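Aminopeptidase N (Francisella tularensis subsp. tularensis, PDB 5DLL) probably degrades intracellular peptides as a zinc-dependent aminopeptidase of the M1 family, releasing amino acids, preferably alanine, one by one from their N-termini. Local coordinates at residues A[46-51]-A[141-146]; A[93-98]-A[102-107]. One frame throughout, in Å; residues are numbered along the deposited sequence.

Contact 1: A[46-51]-A[141-146]; sequences ANLYIV and TYYLDR. With NA (sodium ion), chain R.
Ala-46 opens the contact by setting its methyl group against the side chain of Thr-141, with CB 4.1 Å from Thr-141 OG1 and about equally far from the CG2 methyl. That hydroxyl has a stronger partner: Thr-141 OG1 binds the sodium ion at 2.4 Å. With chi1 at -158°, OG1 lies opposite the threonine's own backbone N and is carried to the metal, while the methyl branch stays beside Ala-46. The alanine thus borders the ion without ligating it; Thr-106 and Val-44 supply further ligands. Because the residues of an extended strand alternate, Asn-47 turns to the other face of the sheet, and Leu-48 is the next to point inward. This is the beta-rich N-terminal domain of an M1 peptidase, in which strand 42-52 lies between strands 26-36 and 101-110, and the irregular segment 141-146 packs over its buried face. Leu-48 meets that segment through one branch: CD2 sits 3.5 Å from the carbonyl O of Tyr-142, a van der Waals approach, and 4.2 Å from Tyr-143 CD1, which it approaches obliquely. A hydrogen bond between Tyr-143 OH and Thr-31 OG1 ties down the far end of the ring, and the ring makes a T-shaped (edge-to-face) pair with Phe-137. Further along the strand, Ile-50 packs on Phe-102 and Tyr-26.

Contact 2: A[93-98]-A[102-107]; sequences LIINNV and FVLQTV. With NA (sodium ion), chain R.
Thr-106 OG1 binds the sodium ion at 2.4 Å, and the carbonyl O of the same residue is a second ligand, so one strand residue grips the metal by side chain and backbone together. With chi1 at 73°, OG1 lies between the backbone N and the carbonyl carbon, and OG1 and O both face the ion. Val-44 O and Thr-141 OG1 complete the protein ligands.

Away from the metal, the two segments meet through apolar side chains alone. Ile-95 and Leu-104 reach toward each other tip to tip, with Ile-95 CD1 4.1 Å from Leu-104 CD2. Leu-104 extends its CG opposite its backbone N (chi1 180°), which sends the branched end toward Ile-95. Nearer the turn, Val-98 lies obliquely against the far end of the Phe-102 ring: its CG2 comes to 3.8 Å from Phe-102 CE1, and its CB to 4.0 Å from Phe-102 CZ. Two valine carbons thus touch two neighbouring ring atoms.

The example illustrates how one chain can pass through a short turn from one sheet into another that it faces, their side chains meeting between them: residues 93-95 belong to a three-stranded antiparallel sheet, whereas 102-107 belong to the large mixed sheet, and only three residues separate the segments. Leu-62 and Leu-64 of strand 62-65, beside strand 92-95, pack on Leu-104, and Leu-62 also touches Val-98 and Phe-102; on its own sheet, strand 101-110 runs between strands 42-52 and 70-76.

Contacts 1 and 2 have centres about 9 Å apart in the N-terminal domain, away from the centre of the chain. In sequence the order is 46-51, 93-98, 102-107, 141-146, so contact 1 brackets contact 2. They meet in one sheet, where strands 42-52 and 101-110 are antiparallel neighbours; Leu-48 O and Leu-104 N lie 2.9 Å apart, probably hydrogen-bonded, and Ile-50 N pairs likewise with Phe-102 O. The buried face of this strand pair is covered partly by the 141-146 loop and partly by the chain from the smaller sheet. Both reach one sodium ion that ties the regions of Val-44, Thr-106 and Thr-141 into one domain architecture, distinct from the zinc site of His-309, His-313 and Glu-332.

Contact 1: A[46-51]-A[141-146]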
# COMPACT_ATOMS: atom_id res chain seq x y z
N ALA A 46 -6.68 -20.18 -30.24
CA ALA A 46 -5.86 -18.97 -30.22
C ALA A 46 -5.03 -18.83 -31.48
O ALA A 46 -4.24 -19.72 -31.82
CB ALA A 46 -4.96 -18.95 -29.00
N ASN A 47 -5.20 -17.70 -32.17
CA ASN A 47 -4.41 -17.37 -33.35
C ASN A 47 -3.36 -16.34 -33.00
O ASN A 47 -3.68 -15.18 -32.76
CB ASN A 47 -5.30 -16.84 -34.46
CG ASN A 47 -6.00 -17.93 -35.23
OD1 ASN A 47 -5.82 -18.06 -36.43
ND2 ASN A 47 -6.81 -18.72 -34.54
N LEU A 48 -2.10 -16.77 -32.97
CA LEU A 48 -0.98 -15.91 -32.61
C LEU A 48 -0.28 -15.48 -33.88
O LEU A 48 0.23 -16.33 -34.62
CB LEU A 48 -0.00 -16.67 -31.71
CG LEU A 48 -0.32 -16.73 -30.21
CD1 LEU A 48 -1.80 -16.96 -29.95
CD2 LEU A 48 0.52 -17.80 -29.53
N TYR A 49 -0.24 -14.18 -34.12
CA TYR A 49 0.44 -13.63 -35.30
C TYR A 49 1.83 -13.19 -34.89
O TYR A 49 2.02 -12.13 -34.31
CB TYR A 49 -0.39 -12.51 -35.93
CG TYR A 49 -1.71 -13.04 -36.44
CD1 TYR A 49 -1.83 -13.58 -37.71
CD2 TYR A 49 -2.84 -13.03 -35.62
CE1 TYR A 49 -3.03 -14.08 -38.16
CE2 TYR A 49 -4.04 -13.54 -36.07
CZ TYR A 49 -4.13 -14.05 -37.34
OH TYR A 49 -5.34 -14.54 -37.78
N ILE A 50 2.80 -14.04 -35.21
CA ILE A 50 4.14 -13.99 -34.65
C ILE A 50 5.15 -13.55 -35.70
O ILE A 50 5.01 -13.86 -36.88
CB ILE A 50 4.52 -15.38 -34.11
CG1 ILE A 50 3.51 -15.84 -33.04
CG2 ILE A 50 5.93 -15.39 -33.54
CD1 ILE A 50 3.52 -17.33 -32.79
N VAL A 51 6.18 -12.84 -35.25
CA VAL A 51 7.24 -12.36 -36.14
C VAL A 51 8.61 -12.47 -35.46
O VAL A 51 8.74 -12.29 -34.25
CB VAL A 51 6.97 -10.91 -36.60
CG1 VAL A 51 7.15 -9.92 -35.45
CG2 VAL A 51 7.87 -10.55 -37.78
N THR A 141 -3.67 -20.70 -22.37
CA THR A 141 -3.23 -21.24 -23.66
C THR A 141 -1.73 -21.01 -23.77
O THR A 141 -1.14 -20.37 -22.91
CB THR A 141 -4.02 -20.63 -24.85
OG1 THR A 141 -3.95 -21.50 -26.00
CG2 THR A 141 -3.51 -19.24 -25.21
N TYR A 142 -1.13 -21.56 -24.82
CA TYR A 142 0.32 -21.49 -25.03
C TYR A 142 0.70 -20.11 -25.53
O TYR A 142 0.20 -19.66 -26.56
CB TYR A 142 0.79 -22.56 -26.02
CG TYR A 142 0.86 -23.96 -25.45
CD1 TYR A 142 1.96 -24.38 -24.72
CD2 TYR A 142 -0.16 -24.88 -25.67
CE1 TYR A 142 2.04 -25.67 -24.20
CE2 TYR A 142 -0.10 -26.17 -25.16
CZ TYR A 142 1.00 -26.56 -24.43
OH TYR A 142 1.07 -27.84 -23.93
N TYR A 143 1.61 -19.45 -24.81
CA TYR A 143 1.97 -18.06 -25.08
C TYR A 143 3.44 -17.79 -24.73
O TYR A 143 4.10 -18.63 -24.11
CB TYR A 143 1.06 -17.14 -24.26
CG TYR A 143 0.86 -15.78 -24.88
CD1 TYR A 143 0.06 -15.62 -26.01
CD2 TYR A 143 1.46 -14.64 -24.33
CE1 TYR A 143 -0.14 -14.38 -26.58
CE2 TYR A 143 1.27 -13.39 -24.90
CZ TYR A 143 0.47 -13.27 -26.02
OH TYR A 143 0.27 -12.04 -26.60
N LEU A 144 3.95 -16.63 -25.14
CA LEU A 144 5.21 -16.11 -24.60
C LEU A 144 4.87 -15.28 -23.35
O LEU A 144 4.76 -14.06 -23.40
CB LEU A 144 5.95 -15.26 -25.63
CG LEU A 144 6.62 -16.03 -26.77
CD1 LEU A 144 7.01 -15.07 -27.89
CD2 LEU A 144 7.83 -16.81 -26.28
N ASP A 145 4.71 -15.99 -22.23
CA ASP A 145 4.17 -15.41 -21.01
C ASP A 145 5.24 -14.59 -20.27
O ASP A 145 5.72 -14.96 -19.18
CB ASP A 145 3.59 -16.52 -20.13
CG ASP A 145 2.83 -15.99 -18.94
OD1 ASP A 145 2.80 -14.76 -18.72
OD2 ASP A 145 2.27 -16.82 -18.20
N ARG A 146 5.60 -13.47 -20.88
CA ARG A 146 6.60 -12.55 -20.34
C ARG A 146 6.17 -11.13 -20.72
O ARG A 146 5.59 -10.93 -21.79
CB ARG A 146 7.99 -12.86 -20.89
CG ARG A 146 8.07 -12.91 -22.41
CD ARG A 146 9.39 -13.48 -22.88
NE ARG A 146 10.52 -12.57 -22.68
CZ ARG A 146 11.79 -12.87 -22.96
NH1 ARG A 146 12.12 -14.07 -23.44
NH2 ARG A 146 12.74 -11.98 -22.74
NA NA R . -5.24 -22.41 -27.87

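Contact 2: A[93-98]-A[102-107]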
# COMPACT_ATOMS: atom_id res chain seq x y z
N LEU A 93 6.00 -25.56 -25.06
CA LEU A 93 5.77 -26.15 -26.38
C LEU A 93 6.84 -25.61 -27.34
O LEU A 93 6.87 -24.42 -27.63
CB LEU A 93 4.37 -25.82 -26.89
CG LEU A 93 3.94 -26.52 -28.19
CD1 LEU A 93 2.42 -26.57 -28.28
CD2 LEU A 93 4.52 -25.86 -29.44
N ILE A 94 7.69 -26.51 -27.83
CA ILE A 94 8.86 -26.12 -28.62
C ILE A 94 8.68 -26.47 -30.10
O ILE A 94 8.26 -27.57 -30.44
CB ILE A 94 10.14 -26.80 -28.06
CG1 ILE A 94 10.26 -26.49 -26.56
CG2 ILE A 94 11.38 -26.34 -28.83
CD1 ILE A 94 11.59 -26.86 -25.93
N ILE A 95 9.02 -25.52 -30.96
CA ILE A 95 8.95 -25.71 -32.41
C ILE A 95 10.23 -25.17 -33.05
O ILE A 95 10.56 -23.99 -32.88
CB ILE A 95 7.76 -24.96 -33.04
CG1 ILE A 95 6.47 -25.22 -32.26
CG2 ILE A 95 7.61 -25.35 -34.51
CD1 ILE A 95 5.28 -24.43 -32.74
N ASN A 96 10.93 -26.02 -33.79
CA ASN A 96 12.16 -25.63 -34.48
C ASN A 96 11.92 -25.14 -35.91
O ASN A 96 10.89 -25.45 -36.52
CB ASN A 96 13.14 -26.80 -34.49
CG ASN A 96 13.58 -27.19 -33.10
OD1 ASN A 96 14.04 -26.36 -32.32
ND2 ASN A 96 13.46 -28.47 -32.78
N ASN A 97 12.89 -24.38 -36.42
CA ASN A 97 12.90 -23.91 -37.82
C ASN A 97 11.59 -23.27 -38.26
O ASN A 97 11.04 -23.61 -39.31
CB ASN A 97 13.26 -25.07 -38.75
CG ASN A 97 14.49 -25.81 -38.30
OD1 ASN A 97 14.51 -27.04 -38.25
ND2 ASN A 97 15.54 -25.06 -37.96
N VAL A 98 11.10 -22.33 -37.44
CA VAL A 98 9.89 -21.58 -37.78
C VAL A 98 10.27 -20.44 -38.73
O VAL A 98 11.43 -20.03 -38.77
CB VAL A 98 9.20 -21.00 -36.52
CG1 VAL A 98 8.89 -22.10 -35.52
CG2 VAL A 98 10.02 -19.90 -35.87
N PHE A 102 4.69 -15.62 -39.36
CA PHE A 102 3.70 -16.69 -39.46
C PHE A 102 2.54 -16.55 -38.47
O PHE A 102 2.61 -15.79 -37.50
CB PHE A 102 4.37 -18.06 -39.27
CG PHE A 102 4.99 -18.26 -37.91
CD1 PHE A 102 6.25 -17.73 -37.62
CD2 PHE A 102 4.33 -18.98 -36.92
CE1 PHE A 102 6.82 -17.91 -36.37
CE2 PHE A 102 4.91 -19.17 -35.68
CZ PHE A 102 6.16 -18.63 -35.40
N VAL A 103 1.48 -17.31 -38.72
CA VAL A 103 0.35 -17.41 -37.81
C VAL A 103 0.30 -18.83 -37.22
O VAL A 103 0.41 -19.81 -37.96
CB VAL A 103 -1.00 -17.02 -38.48
CG1 VAL A 103 -1.12 -17.59 -39.88
CG2 VAL A 103 -2.18 -17.45 -37.62
N LEU A 104 0.16 -18.91 -35.90
CA LEU A 104 0.10 -20.19 -35.21
C LEU A 104 -1.24 -20.35 -34.49
O LEU A 104 -1.53 -19.61 -33.55
CB LEU A 104 1.24 -20.27 -34.19
CG LEU A 104 1.31 -21.56 -33.37
CD1 LEU A 104 1.51 -22.76 -34.28
CD2 LEU A 104 2.42 -21.46 -32.33
N GLN A 105 -2.04 -21.31 -34.93
CA GLN A 105 -3.30 -21.62 -34.29
C GLN A 105 -3.16 -22.83 -33.37
O GLN A 105 -2.67 -23.87 -33.79
CB GLN A 105 -4.39 -21.92 -35.33
CG GLN A 105 -5.75 -22.23 -34.71
CD GLN A 105 -6.80 -22.56 -35.74
OE1 GLN A 105 -6.74 -22.11 -36.88
NE2 GLN A 105 -7.78 -23.36 -35.34
N THR A 106 -3.61 -22.68 -32.12
CA THR A 106 -3.69 -23.80 -31.18
C THR A 106 -5.08 -23.87 -30.56
O THR A 106 -5.58 -22.86 -30.05
CB THR A 106 -2.69 -23.66 -30.00
OG1 THR A 106 -3.13 -22.63 -29.09
CG2 THR A 106 -1.28 -23.36 -30.50
N VAL A 107 -5.69 -25.05 -30.60
CA VAL A 107 -6.87 -25.33 -29.78
C VAL A 107 -6.42 -26.10 -28.55
O VAL A 107 -5.63 -27.04 -28.66
CB VAL A 107 -7.95 -26.14 -30.53
CG1 VAL A 107 -9.15 -26.38 -29.63
CG2 VAL A 107 -8.36 -25.42 -31.81
NA NA R . -5.24 -22.41 -27.87